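PDB 4R7F: uncharacterized protein from Parabacteroides merdae, which is of unknown function but binds magnesium and includes immunoglobulin-like beta-sandwich domains, one related in sequence to the first domain of type 9 secretion system plug proteins. Local coordinates for residues Ser27-Ala32 with Gln187-Asp192; Gly311-Asn316 with Val337-Gly342; Asn316-Lys321 with Leu349-Gly354. All coordinates share one frame; numbering follows the deposited sequence.

Contact 1. Residues Ser27-Ala32 with Gln187-Asp192; sequences SEPYIA and QDNRRD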
ATOM      1  N   SER A  27      10.654  -1.572   4.388  1.00 40.31           N
ATOM      2  CA  SER A  27      11.057  -0.185   4.338  1.00 34.68           C
ATOM      3  C   SER A  27      11.872   0.166   3.143  1.00 31.12           C
ATOM      4  O   SER A  27      12.115  -0.658   2.281  1.00 32.06           O
ATOM      5  CB  SER A  27      11.727   0.256   5.650  1.00 38.96           C
ATOM      6  OG  SER A  27      12.924  -0.432   5.854  1.00 34.78           O
ATOM      7  N   GLU A  28      12.194   1.451   3.058  1.00 38.47           N
ATOM      8  CA  GLU A  28      13.107   1.948   2.082  1.00 36.16           C
ATOM      9  C   GLU A  28      14.358   2.438   2.776  1.00 35.41           C
ATOM     10  O   GLU A  28      14.314   2.882   3.927  1.00 45.18           O
ATOM     11  CB  GLU A  28      12.454   3.064   1.301  1.00 38.06           C
ATOM     12  CG  GLU A  28      11.110   2.686   0.693  1.00 41.07           C
ATOM     13  CD  GLU A  28      11.189   1.644  -0.403  1.00 44.11           C
ATOM     14  OE1 GLU A  28      12.222   1.533  -1.091  1.00 49.04           O
ATOM     15  OE2 GLU A  28      10.176   0.955  -0.585  1.00 52.17           O
ATOM     16  N   PRO A  29      15.485   2.396   2.070  1.00 35.10           N
ATOM     17  CA  PRO A  29      16.758   2.804   2.667  1.00 31.59           C
ATOM     18  C   PRO A  29      16.950   4.318   2.670  1.00 25.45           C
ATOM     19  O   PRO A  29      17.890   4.818   2.069  1.00 32.45           O
ATOM     20  CB  PRO A  29      17.779   2.119   1.750  1.00 30.91           C
ATOM     21  CG  PRO A  29      17.113   2.147   0.392  1.00 31.30           C
ATOM     22  CD  PRO A  29      15.640   2.013   0.645  1.00 38.85           C
ATOM     23  N   TYR A  30      16.012   5.030   3.272  1.00 29.10           N
ATOM     24  CA  TYR A  30      16.174   6.444   3.541  1.00 30.56           C
ATOM     25  C   TYR A  30      15.472   6.872   4.813  1.00 31.62           C
ATOM     26  O   TYR A  30      14.439   6.288   5.230  1.00 30.49           O
ATOM     27  CB  TYR A  30      15.726   7.330   2.355  1.00 34.08           C
ATOM     28  CG  TYR A  30      14.361   7.043   1.786  1.00 30.95           C
ATOM     29  CD1 TYR A  30      13.212   7.582   2.354  1.00 28.32           C
ATOM     30  CD2 TYR A  30      14.218   6.261   0.643  1.00 37.16           C
ATOM     31  CE1 TYR A  30      11.940   7.325   1.815  1.00 31.75           C
ATOM     32  CE2 TYR A  30      12.956   5.990   0.094  1.00 33.93           C
ATOM     33  CZ  TYR A  30      11.813   6.510   0.685  1.00 30.38           C
ATOM     34  OH  TYR A  30      10.574   6.265   0.112  1.00 39.73           O
ATOM     35  N   ILE A  31      16.048   7.916   5.407  1.00 30.64           N
ATOM     36  CA  ILE A  31      15.475   8.611   6.550  1.00 32.01           C
ATOM     37  C   ILE A  31      15.574  10.131   6.396  1.00 36.42           C
ATOM     38  O   ILE A  31      16.326  10.644   5.566  1.00 38.11           O
ATOM     39  CB  ILE A  31      16.158   8.175   7.846  1.00 36.94           C
ATOM     40  CG1 ILE A  31      17.659   8.446   7.806  1.00 32.97           C
ATOM     41  CG2 ILE A  31      15.939   6.683   8.051  1.00 40.30           C
ATOM     42  CD1 ILE A  31      18.361   8.220   9.139  1.00 34.70           C
ATOM     43  N   ALA A  32      14.789  10.852   7.190  1.00 34.19           N
ATOM     44  CA  ALA A  32      14.813  12.317   7.176  1.00 34.27           C
ATOM     45  C   ALA A  32      15.908  12.816   8.077  1.00 37.12           C
ATOM     46  O   ALA A  32      16.134  12.232   9.129  1.00 37.28           O
ATOM     47  CB  ALA A  32      13.486  12.880   7.645  1.00 33.04           C
ATOM     48  N   GLN A 187      13.324   1.027  -9.786  1.00 27.17           N
ATOM     49  CA  GLN A 187      12.279   0.021  -9.739  1.00 24.86           C
ATOM     50  C   GLN A 187      12.711  -1.070  -8.790  1.00 28.51           C
ATOM     51  O   GLN A 187      13.845  -1.563  -8.892  1.00 27.32           O
ATOM     52  CB  GLN A 187      12.069  -0.587 -11.121  1.00 25.97           C
ATOM     53  CG  GLN A 187      10.939  -1.582 -11.250  1.00 22.37           C
ATOM     54  CD  GLN A 187      10.905  -2.253 -12.627  1.00 25.13           C
ATOM     55  OE1 GLN A 187      11.931  -2.572 -13.180  1.00 28.93           O
ATOM     56  NE2 GLN A 187       9.709  -2.470 -13.175  1.00 29.05           N
ATOM     57  N   ASP A 188      11.819  -1.441  -7.866  1.00 26.48           N
ATOM     58  CA  ASP A 188      12.063  -2.535  -6.907  1.00 25.29           C
ATOM     59  C   ASP A 188      13.490  -2.502  -6.322  1.00 28.30           C
ATOM     60  O   ASP A 188      14.163  -3.528  -6.226  1.00 28.72           O
ATOM     61  CB  ASP A 188      11.732  -3.912  -7.522  1.00 21.18           C
ATOM     62  CG  ASP A 188      10.292  -4.000  -8.032  1.00 26.40           C
ATOM     63  OD1 ASP A 188       9.427  -3.341  -7.441  1.00 25.71           O
ATOM     64  OD2 ASP A 188      10.022  -4.693  -9.042  1.00 29.16           O
ATOM     65  N   ASN A 189      13.936  -1.301  -5.951  1.00 25.31           N
ATOM     66  CA  ASN A 189      15.241  -1.111  -5.334  1.00 30.67           C
ATOM     67  C   ASN A 189      16.449  -1.636  -6.130  1.00 30.72           C
ATOM     68  O   ASN A 189      17.455  -2.030  -5.543  1.00 33.40           O
ATOM     69  CB  ASN A 189      15.184  -1.669  -3.900  1.00 30.31           C
ATOM     70  CG  ASN A 189      14.495  -0.684  -2.950  1.00 34.06           C
ATOM     71  OD1 ASN A 189      15.021   0.389  -2.665  1.00 35.99           O
ATOM     72  ND2 ASN A 189      13.304  -1.023  -2.518  1.00 41.85           N
ATOM     73  N   ARG A 190      16.321  -1.638  -7.459  1.00 26.51           N
ATOM     74  CA  ARG A 190      17.353  -2.151  -8.356  1.00 26.38           C
ATOM     75  C   ARG A 190      18.082  -0.962  -8.923  1.00 25.59           C
ATOM     76  O   ARG A 190      17.451  -0.003  -9.418  1.00 25.33           O
ATOM     77  CB  ARG A 190      16.744  -2.927  -9.511  1.00 20.29           C
ATOM     78  CG  ARG A 190      16.261  -4.315  -9.131  1.00 26.06           C
ATOM     79  CD  ARG A 190      15.388  -4.958 -10.216  1.00 22.32           C
ATOM     80  NE  ARG A 190      16.066  -4.956 -11.509  1.00 23.72           N
ATOM     81  CZ  ARG A 190      15.469  -5.253 -12.654  1.00 25.31           C
ATOM     82  NH1 ARG A 190      14.183  -5.550 -12.684  1.00 26.93           N
ATOM     83  NH2 ARG A 190      16.162  -5.252 -13.777  1.00 27.16           N
ATOM     84  N   ARG A 191      19.404  -1.023  -8.879  1.00 24.14           N
ATOM     85  CA  ARG A 191      20.217  -0.028  -9.556  1.00 24.13           C
ATOM     86  C   ARG A 191      20.467  -0.350 -10.981  1.00 24.47           C
ATOM     87  O   ARG A 191      20.702   0.535 -11.759  1.00 26.85           O
ATOM     88  CB  ARG A 191      21.544   0.150  -8.864  1.00 27.85           C
ATOM     89  CG  ARG A 191      21.369   0.807  -7.502  1.00 31.23           C
ATOM     90  CD  ARG A 191      22.629   1.556  -7.141  1.00 34.28           C
ATOM     91  NE  ARG A 191      22.630   2.006  -5.759  1.00 38.95           N
ATOM     92  CZ  ARG A 191      23.663   2.628  -5.188  1.00 39.25           C
ATOM     93  NH1 ARG A 191      24.789   2.840  -5.875  1.00 35.55           N
ATOM     94  NH2 ARG A 191      23.577   3.018  -3.918  1.00 40.79           N
ATOM     95  N   ASP A 192      20.424  -1.620 -11.345  1.00 23.90           N
ATOM     96  CA  ASP A 192      20.836  -2.015 -12.688  1.00 25.26           C
ATOM     97  C   ASP A 192      20.004  -1.385 -13.804  1.00 29.72           C
ATOM     98  O   ASP A 192      20.543  -1.087 -14.875  1.00 35.67           O
ATOM     99  CB  ASP A 192      20.832  -3.535 -12.805  1.00 28.98           C
ATOM    100  CG  ASP A 192      19.425  -4.127 -12.733  1.00 31.52           C
ATOM    101  OD1 ASP A 192      18.881  -4.229 -11.624  1.00 27.29           O
ATOM    102  OD2 ASP A 192      18.880  -4.518 -13.787  1.00 28.49           O
TER
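A lone polar bridge between E28 and N189 joins two parts of this protein of immunoglobulin-like beta-sandwich domains: the approach to strand 30-32, which pairs in parallel with strand 129-138 in a mixed sheet, and the type I' beta turn Q187-R190 that follows strand 181-187. It illustrates how a tight turn can present one amide to a distant loop. The turn is closed by R190 N bonding to Q187 O, 2.9 Å away, and N189 has a backbone of left-handed helical conformation, projecting its side chain across to the other segment. There ND2 donates to E28 OE1 at 3.1 Å. The N-H...O angle is 156°, and the oxygen is approached on its syn side, somewhat above the carboxylate plane. Amide and carboxylate lie almost coplanar, with 16° between them. E28 is bent at chi2 (-67°), which turns its carboxylate toward the amide. The amide oxygen of N189 also lies near E28 OE1, 3.4 Å from OD1, but as two acceptors they do not bond. OD1 stands 3.7 Å from P29 CD and is hydrogen-bonded to a bound Tris molecule, probably from the crystallisation liquor. A leucine in place of N189 would probably leave E28 OE1 without its amide donor and remove one acceptor of the bound Tris. Beyond the bridge, E28 OE2 makes a long, weak ion pair with R273, while D188 OD1 accepts from the backbone N of E373. On the far flank of the turn R190 holds D192 side-on, NE reaching OD1 at 2.9 Å and NH2 reaching OD2 at 2.8 Å, both within the guanidinium plane.

Contact 2. Residues Gly311-Asn316 with Val337-Gly342; sequences GELFNN and VLLKQG
L313 and L339 bury the most surface here, and V337 and F314 follow closely; together they form two apolar pairs side by side. L313 lies in a short 3-10 segment, and its CG sits between the backbone N and the carbonyl carbon (chi1 81°), a placement that sends CD1 toward the strand. It meets CD1 of L339 at 4.1 Å, the two side chains crossing at a slant. Next to them, the far end of the F314 ring approaches V337 from the opposite direction: CZ is 4.1 Å from CG2 and equally near CG1, nestling at the fork of the valine, with the ring inclined to these methyls. The loop is braced from within by G311, whose carbonyl O takes the N-H groups of F314 and N316 from opposite faces of its plane. V337 and L339, two apart on strand 332-340, thus present their side chains to the same loop, while their backbones pair with V293 and Y291 of strand 290-298. Strands 305-310 and 332-340 belong to different sheets, so the arrangement is consistent with a beta-sandwich, a loop leaving one sheet packing its apolar residues against a strand of the other.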
ATOM      1  N   GLY A 311      17.473 -10.227  -6.202  1.00 26.44           N
ATOM      2  CA  GLY A 311      16.646  -9.924  -5.020  1.00 32.84           C
ATOM      3  C   GLY A 311      17.534  -9.370  -3.907  1.00 27.56           C
ATOM      4  O   GLY A 311      18.756  -9.266  -4.080  1.00 24.70           O
ATOM      5  N   GLU A 312      16.930  -9.043  -2.762  1.00 26.85           N
ATOM      6  CA  GLU A 312      17.626  -8.495  -1.585  0.50 28.88           C
ATOM      7  C   GLU A 312      18.662  -9.544  -1.119  1.00 29.26           C
ATOM      8  O   GLU A 312      19.689  -9.215  -0.582  1.00 25.91           O
ATOM      9  CB  GLU A 312      16.622  -8.093  -0.450  0.50 34.87           C
ATOM     10  CG  GLU A 312      17.102  -7.059   0.612  0.50 39.13           C
ATOM     11  CD  GLU A 312      16.409  -7.138   2.004  0.50 31.22           C
ATOM     12  OE1 GLU A 312      15.293  -7.677   2.148  0.50 21.27           O
ATOM     13  OE2 GLU A 312      17.005  -6.667   2.995  0.50 31.44           O
ATOM     14  N   LEU A 313      18.399 -10.826  -1.349  1.00 33.55           N
ATOM     15  CA  LEU A 313      19.366 -11.872  -0.968  1.00 35.96           C
ATOM     16  C   LEU A 313      20.788 -11.692  -1.538  1.00 33.85           C
ATOM     17  O   LEU A 313      21.729 -12.190  -0.962  1.00 34.29           O
ATOM     18  CB  LEU A 313      18.878 -13.267  -1.348  1.00 30.24           C
ATOM     19  CG  LEU A 313      19.013 -13.832  -2.763  1.00 35.48           C
ATOM     20  CD1 LEU A 313      18.541 -15.289  -2.756  1.00 36.36           C
ATOM     21  CD2 LEU A 313      18.203 -12.999  -3.761  1.00 30.84           C
ATOM     22  N   PHE A 314      20.919 -11.027  -2.684  1.00 31.05           N
ATOM     23  CA  PHE A 314      22.230 -10.607  -3.199  1.00 29.65           C
ATOM     24  C   PHE A 314      22.342  -9.077  -3.270  1.00 27.48           C
ATOM     25  O   PHE A 314      23.110  -8.549  -4.066  1.00 32.75           O
ATOM     26  CB  PHE A 314      22.412 -11.135  -4.596  1.00 26.88           C
ATOM     27  CG  PHE A 314      22.708 -12.572  -4.653  1.00 29.27           C
ATOM     28  CD1 PHE A 314      23.946 -13.032  -4.290  1.00 34.90           C
ATOM     29  CD2 PHE A 314      21.751 -13.472  -5.096  1.00 33.41           C
ATOM     30  CE1 PHE A 314      24.234 -14.375  -4.366  1.00 35.32           C
ATOM     31  CE2 PHE A 314      22.030 -14.816  -5.148  1.00 35.99           C
ATOM     32  CZ  PHE A 314      23.273 -15.268  -4.796  1.00 35.44           C
ATOM     33  N   ASN A 315      21.552  -8.366  -2.463  1.00 28.62           N
ATOM     34  CA  ASN A 315      21.562  -6.903  -2.454  1.00 28.54           C
ATOM     35  C   ASN A 315      21.274  -6.307  -3.833  1.00 28.84           C
ATOM     36  O   ASN A 315      21.749  -5.214  -4.183  1.00 24.28           O
ATOM     37  CB  ASN A 315      22.911  -6.417  -1.914  1.00 30.63           C
ATOM     38  CG  ASN A 315      23.220  -7.004  -0.548  1.00 36.22           C
ATOM     39  OD1 ASN A 315      24.114  -7.853  -0.381  1.00 40.11           O
ATOM     40  ND2 ASN A 315      22.464  -6.566   0.432  1.00 37.59           N
ATOM     41  N   ASN A 316      20.504  -7.039  -4.635  1.00 26.11           N
ATOM     42  CA  ASN A 316      20.244  -6.606  -6.009  1.00 30.13           C
ATOM     43  C   ASN A 316      21.508  -6.238  -6.838  1.00 27.60           C
ATOM     44  O   ASN A 316      21.457  -5.429  -7.736  1.00 27.73           O
ATOM     45  CB  ASN A 316      19.199  -5.491  -6.011  1.00 26.94           C
ATOM     46  CG  ASN A 316      17.804  -6.012  -5.699  1.00 30.63           C
ATOM     47  OD1 ASN A 316      17.421  -7.102  -6.108  1.00 32.25           O
ATOM     48  ND2 ASN A 316      17.067  -5.256  -4.953  1.00 33.21           N
ATOM     49  N   VAL A 337      23.489 -21.637  -2.716  1.00 30.48           N
ATOM     50  CA  VAL A 337      23.749 -20.413  -1.967  1.00 32.46           C
ATOM     51  C   VAL A 337      23.530 -20.682  -0.481  1.00 35.85           C
ATOM     52  O   VAL A 337      22.489 -21.192  -0.078  1.00 27.87           O
ATOM     53  CB  VAL A 337      22.739 -19.321  -2.398  1.00 29.98           C
ATOM     54  CG1 VAL A 337      23.066 -17.996  -1.724  1.00 34.73           C
ATOM     55  CG2 VAL A 337      22.741 -19.205  -3.901  1.00 30.22           C
ATOM     56  N   LEU A 338      24.482 -20.297   0.342  1.00 43.38           N
ATOM     57  CA  LEU A 338      24.296 -20.388   1.774  1.00 33.84           C
ATOM     58  C   LEU A 338      23.484 -19.177   2.258  1.00 31.53           C
ATOM     59  O   LEU A 338      23.924 -18.038   2.176  1.00 36.93           O
ATOM     60  CB  LEU A 338      25.646 -20.436   2.477  1.00 35.87           C
ATOM     61  CG  LEU A 338      25.632 -20.742   3.980  1.00 35.94           C
ATOM     62  CD1 LEU A 338      25.413 -22.229   4.223  1.00 38.68           C
ATOM     63  CD2 LEU A 338      26.922 -20.306   4.657  1.00 30.87           C
ATOM     64  N   LEU A 339      22.318 -19.487   2.802  1.00 29.03           N
ATOM     65  CA  LEU A 339      21.295 -18.550   3.205  1.00 33.52           C
ATOM     66  C   LEU A 339      20.788 -18.871   4.620  1.00 36.36           C
ATOM     67  O   LEU A 339      20.648 -20.051   5.027  1.00 35.36           O
ATOM     68  CB  LEU A 339      20.102 -18.619   2.228  1.00 28.40           C
ATOM     69  CG  LEU A 339      20.387 -18.101   0.809  1.00 27.99           C
ATOM     70  CD1 LEU A 339      19.215 -18.344  -0.118  1.00 28.19           C
ATOM     71  CD2 LEU A 339      20.716 -16.624   0.837  1.00 30.01           C
ATOM     72  N   LYS A 340      20.526 -17.799   5.354  1.00 39.54           N
ATOM     73  CA  LYS A 340      19.879 -17.855   6.657  1.00 33.18           C
ATOM     74  C   LYS A 340      18.398 -18.111   6.481  1.00 32.62           C
ATOM     75  O   LYS A 340      17.738 -17.540   5.602  1.00 38.83           O
ATOM     76  CB  LYS A 340      20.105 -16.542   7.385  1.00 33.24           C
ATOM     77  CG  LYS A 340      19.814 -16.541   8.869  1.00 40.35           C
ATOM     78  CD  LYS A 340      20.077 -15.147   9.450  1.00 41.97           C
ATOM     79  CE  LYS A 340      20.194 -15.171  10.963  1.00 41.51           C
ATOM     80  NZ  LYS A 340      21.002 -14.038  11.479  1.00 48.95           N
ATOM     81  N   GLN A 341      17.878 -18.979   7.327  1.00 35.53           N
ATOM     82  CA  GLN A 341      16.480 -19.363   7.292  1.00 31.07           C
ATOM     83  C   GLN A 341      15.509 -18.185   7.298  1.00 30.40           C
ATOM     84  O   GLN A 341      15.709 -17.217   8.042  1.00 29.09           O
ATOM     85  CB  GLN A 341      16.150 -20.217   8.502  1.00 33.75           C
ATOM     86  CG  GLN A 341      16.792 -21.565   8.533  1.00 35.32           C
ATOM     87  CD  GLN A 341      16.419 -22.271   9.816  1.00 47.71           C
ATOM     88  OE1 GLN A 341      16.977 -21.978  10.879  1.00 37.98           O
ATOM     89  NE2 GLN A 341      15.452 -23.175   9.728  1.00 47.91           N
ATOM     90  N   GLY A 342      14.434 -18.323   6.522  1.00 29.23           N
ATOM     91  CA  GLY A 342      13.408 -17.290   6.416  1.00 31.89           C
ATOM     92  C   GLY A 342      12.551 -17.417   5.155  1.00 32.84           C
ATOM     93  O   GLY A 342      12.533 -18.474   4.508  1.00 32.82           O
TER

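Contact 3. Residues Asn316-Lys321 with Leu349-Gly354; sequences NVLDEK and LFVPTG
One leucine of an irregular loop, L318, supplies the whole of its segment's side of this contact and meets two residues of the strand. The setting is a beta-sandwich region: L349 and V351 belong to strand 342-352, whose neighbour 305-310 leads into the very loop that carries L318. CD1 of L318 meets CG2 of V351 at 3.9 Å, while both methyls of the leucine, CD1 and CD2, stand about 4.3 Å from CD1 of L349, a looser approach. With CG anti to the carbonyl carbon (chi1 -55°), L318 directs its forked end at the strand, and CD1 lies near both residues. L349 and V351 are two positions apart and point toward the loop, whereas F350 between them points away, as expected in an extended strand. Backbone bonds of L349 to Y308 and of V351 to S306 tie the strand to 305-310, and the side chains of L318 and V351 both touch Y308, so the leucine packs against two adjacent strands of one sheet.

The loop around L318 is laced by polar bonds. D319 forms an Asx turn: its OD1 accepts from the backbone N of K321 at 2.9 Å, approached from well above the carboxylate plane. The S322 hydroxyl is also bonded to V317 O and D319 N, bonds that bracket L318 in the backbone. K321 has a second acidic partner in D8, and within the loop itself K321 NZ meets D319 OD2 at 2.8 Å, on that oxygen's syn lone pair, in a salt bridge.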
ATOM      1  N   ASN A 316      20.504  -7.039  -4.635  1.00 26.11           N
ATOM      2  CA  ASN A 316      20.244  -6.606  -6.009  1.00 30.13           C
ATOM      3  C   ASN A 316      21.508  -6.238  -6.838  1.00 27.60           C
ATOM      4  O   ASN A 316      21.457  -5.429  -7.736  1.00 27.73           O
ATOM      5  CB  ASN A 316      19.199  -5.491  -6.011  1.00 26.94           C
ATOM      6  CG  ASN A 316      17.804  -6.012  -5.699  1.00 30.63           C
ATOM      7  OD1 ASN A 316      17.421  -7.102  -6.108  1.00 32.25           O
ATOM      8  ND2 ASN A 316      17.067  -5.256  -4.953  1.00 33.21           N
ATOM      9  N   VAL A 317      22.626  -6.896  -6.536  1.00 29.32           N
ATOM     10  CA  VAL A 317      23.855  -6.777  -7.312  1.00 25.58           C
ATOM     11  C   VAL A 317      23.929  -7.870  -8.383  1.00 25.61           C
ATOM     12  O   VAL A 317      23.759  -9.053  -8.103  1.00 27.33           O
ATOM     13  CB  VAL A 317      25.073  -6.836  -6.350  1.00 28.93           C
ATOM     14  CG1 VAL A 317      26.428  -6.851  -7.071  1.00 25.42           C
ATOM     15  CG2 VAL A 317      24.987  -5.685  -5.351  1.00 25.20           C
ATOM     16  N   LEU A 318      24.178  -7.441  -9.615  1.00 27.91           N
ATOM     17  CA  LEU A 318      24.391  -8.330 -10.741  1.00 28.61           C
ATOM     18  C   LEU A 318      25.884  -8.375 -10.957  1.00 30.04           C
ATOM     19  O   LEU A 318      26.455  -7.452 -11.531  1.00 27.73           O
ATOM     20  CB  LEU A 318      23.683  -7.819 -12.007  1.00 25.37           C
ATOM     21  CG  LEU A 318      22.182  -7.569 -11.819  1.00 28.19           C
ATOM     22  CD1 LEU A 318      21.599  -7.132 -13.153  1.00 33.41           C
ATOM     23  CD2 LEU A 318      21.514  -8.833 -11.329  1.00 31.15           C
ATOM     24  N   ASP A 319      26.499  -9.458 -10.465  1.00 27.88           N
ATOM     25  CA  ASP A 319      27.910  -9.732 -10.618  1.00 24.64           C
ATOM     26  C   ASP A 319      28.195 -11.265 -10.506  1.00 26.63           C
ATOM     27  O   ASP A 319      27.290 -12.090 -10.549  1.00 27.20           O
ATOM     28  CB  ASP A 319      28.685  -8.926  -9.563  1.00 27.06           C
ATOM     29  CG  ASP A 319      28.543  -9.496  -8.119  1.00 34.91           C
ATOM     30  OD1 ASP A 319      27.748 -10.463  -7.886  1.00 31.15           O
ATOM     31  OD2 ASP A 319      29.233  -8.948  -7.203  1.00 33.90           O
ATOM     32  N   GLU A 320      29.455 -11.626 -10.346  1.00 25.62           N
ATOM     33  CA  GLU A 320      29.889 -13.018 -10.376  1.00 26.24           C
ATOM     34  C   GLU A 320      29.332 -13.811  -9.225  1.00 27.34           C
ATOM     35  O   GLU A 320      29.311 -15.011  -9.296  1.00 26.00           O
ATOM     36  CB  GLU A 320      31.423 -13.109 -10.294  1.00 31.38           C
ATOM     37  CG  GLU A 320      32.127 -12.522 -11.514  1.00 61.49           C
ATOM     38  CD  GLU A 320      32.482 -11.024 -11.422  1.00 63.70           C
ATOM     39  OE1 GLU A 320      32.162 -10.325 -10.401  1.00 43.88           O
ATOM     40  OE2 GLU A 320      33.083 -10.560 -12.422  1.00 58.88           O
ATOM     41  N   LYS A 321      28.946 -13.146  -8.146  1.00 26.09           N
ATOM     42  CA  LYS A 321      28.329 -13.834  -7.051  1.00 36.67           C
ATOM     43  C   LYS A 321      26.934 -14.260  -7.386  1.00 31.03           C
ATOM     44  O   LYS A 321      26.525 -15.285  -6.901  1.00 30.85           O
ATOM     45  CB  LYS A 321      28.241 -12.970  -5.800  1.00 37.71           C
ATOM     46  CG  LYS A 321      29.550 -12.402  -5.281  1.00 38.09           C
ATOM     47  CD  LYS A 321      29.240 -11.825  -3.886  1.00 57.99           C
ATOM     48  CE  LYS A 321      29.807 -10.435  -3.638  1.00 69.24           C
ATOM     49  NZ  LYS A 321      29.182  -9.356  -4.453  1.00 45.07           N
ATOM     50  N   LEU A 349      17.047 -12.675 -13.720  1.00 25.41           N
ATOM     51  CA  LEU A 349      17.185 -11.636 -14.710  1.00 29.93           C
ATOM     52  C   LEU A 349      18.197 -12.071 -15.749  1.00 28.30           C
ATOM     53  O   LEU A 349      19.180 -12.693 -15.426  1.00 28.29           O
ATOM     54  CB  LEU A 349      17.674 -10.346 -14.061  1.00 25.80           C
ATOM     55  CG  LEU A 349      16.766  -9.627 -13.075  1.00 27.26           C
ATOM     56  CD1 LEU A 349      17.472  -8.345 -12.625  1.00 30.38           C
ATOM     57  CD2 LEU A 349      15.432  -9.291 -13.714  1.00 26.48           C
ATOM     58  N   PHE A 350      17.933 -11.709 -16.987  1.00 24.86           N
ATOM     59  CA  PHE A 350      18.825 -11.880 -18.104  1.00 25.93           C
ATOM     60  C   PHE A 350      19.562 -10.557 -18.392  1.00 25.00           C
ATOM     61  O   PHE A 350      18.929  -9.512 -18.518  1.00 30.94           O
ATOM     62  CB  PHE A 350      17.967 -12.260 -19.325  1.00 27.40           C
ATOM     63  CG  PHE A 350      18.733 -12.449 -20.575  1.00 30.93           C
ATOM     64  CD1 PHE A 350      19.577 -13.539 -20.728  1.00 37.30           C
ATOM     65  CD2 PHE A 350      18.617 -11.541 -21.614  1.00 31.55           C
ATOM     66  CE1 PHE A 350      20.305 -13.717 -21.899  1.00 36.71           C
ATOM     67  CE2 PHE A 350      19.335 -11.716 -22.785  1.00 32.96           C
ATOM     68  CZ  PHE A 350      20.167 -12.815 -22.931  1.00 36.41           C
ATOM     69  N   VAL A 351      20.875 -10.608 -18.549  1.00 25.86           N
ATOM     70  CA  VAL A 351      21.666  -9.425 -18.931  1.00 26.11           C
ATOM     71  C   VAL A 351      22.285  -9.726 -20.284  1.00 29.88           C
ATOM     72  O   VAL A 351      23.112 -10.637 -20.377  1.00 31.68           O
ATOM     73  CB  VAL A 351      22.782  -9.128 -17.926  1.00 29.58           C
ATOM     74  CG1 VAL A 351      23.565  -7.896 -18.349  1.00 34.01           C
ATOM     75  CG2 VAL A 351      22.206  -8.939 -16.535  1.00 32.05           C
ATOM     76  N   PRO A 352      21.853  -9.007 -21.344  1.00 26.17           N
ATOM     77  CA  PRO A 352      22.350  -9.192 -22.710  1.00 40.14           C
ATOM     78  C   PRO A 352      23.832  -8.909 -22.720  1.00 37.72           C
ATOM     79  O   PRO A 352      24.284  -8.156 -21.876  1.00 41.77           O
ATOM     80  CB  PRO A 352      21.581  -8.140 -23.556  1.00 32.00           C
ATOM     81  CG  PRO A 352      20.508  -7.657 -22.695  1.00 40.10           C
ATOM     82  CD  PRO A 352      20.871  -7.922 -21.259  1.00 35.25           C
ATOM     83  N   THR A 353      24.593  -9.538 -23.611  1.00 54.63           N
ATOM     84  CA  THR A 353      26.053  -9.374 -23.589  1.00 64.18           C
ATOM     85  C   THR A 353      26.322  -7.940 -24.011  1.00 55.15           C
ATOM     86  O   THR A 353      25.613  -7.391 -24.866  1.00 47.51           O
ATOM     87  CB  THR A 353      26.808 -10.389 -24.489  1.00 79.40           C
ATOM     88  OG1 THR A 353      26.243 -10.393 -25.817  1.00 64.43           O
ATOM     89  CG2 THR A 353      26.815 -11.847 -23.829  1.00 57.98           C
ATOM     90  N   GLY A 354      27.296  -7.318 -23.352  1.00 52.89           N
ATOM     91  CA  GLY A 354      27.596  -5.894 -23.542  1.00 66.16           C
ATOM     92  C   GLY A 354      26.627  -4.928 -22.889  1.00 66.01           C
ATOM     93  O   GLY A 354      26.518  -3.780 -23.323  1.00 57.90           O
TER

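The three contacts touch one another, their centres about 17 Å (1 and 2), 19 Å (1 and 3) and 16 Å (2 and 3) apart. N316, shared by contacts 2 and 3, reaches back to contact 1, its ND2 making a weak hydrogen bond to N189 O (3.3 Å). Contact 1 also meets contact 3, D192 CB lying 3.7 Å from L318 CD1, while F314 CE1 and K321 O, 3.5 Å apart, join contacts 2 and 3. A magnesium ion lies about 11 Å from the N189 side chain, and one about 12 Å from that of L349; D188 touches D271 of the metal site. Separate Tris molecules, probably from the crystallisation liquor, sit at N189 and at L318 N.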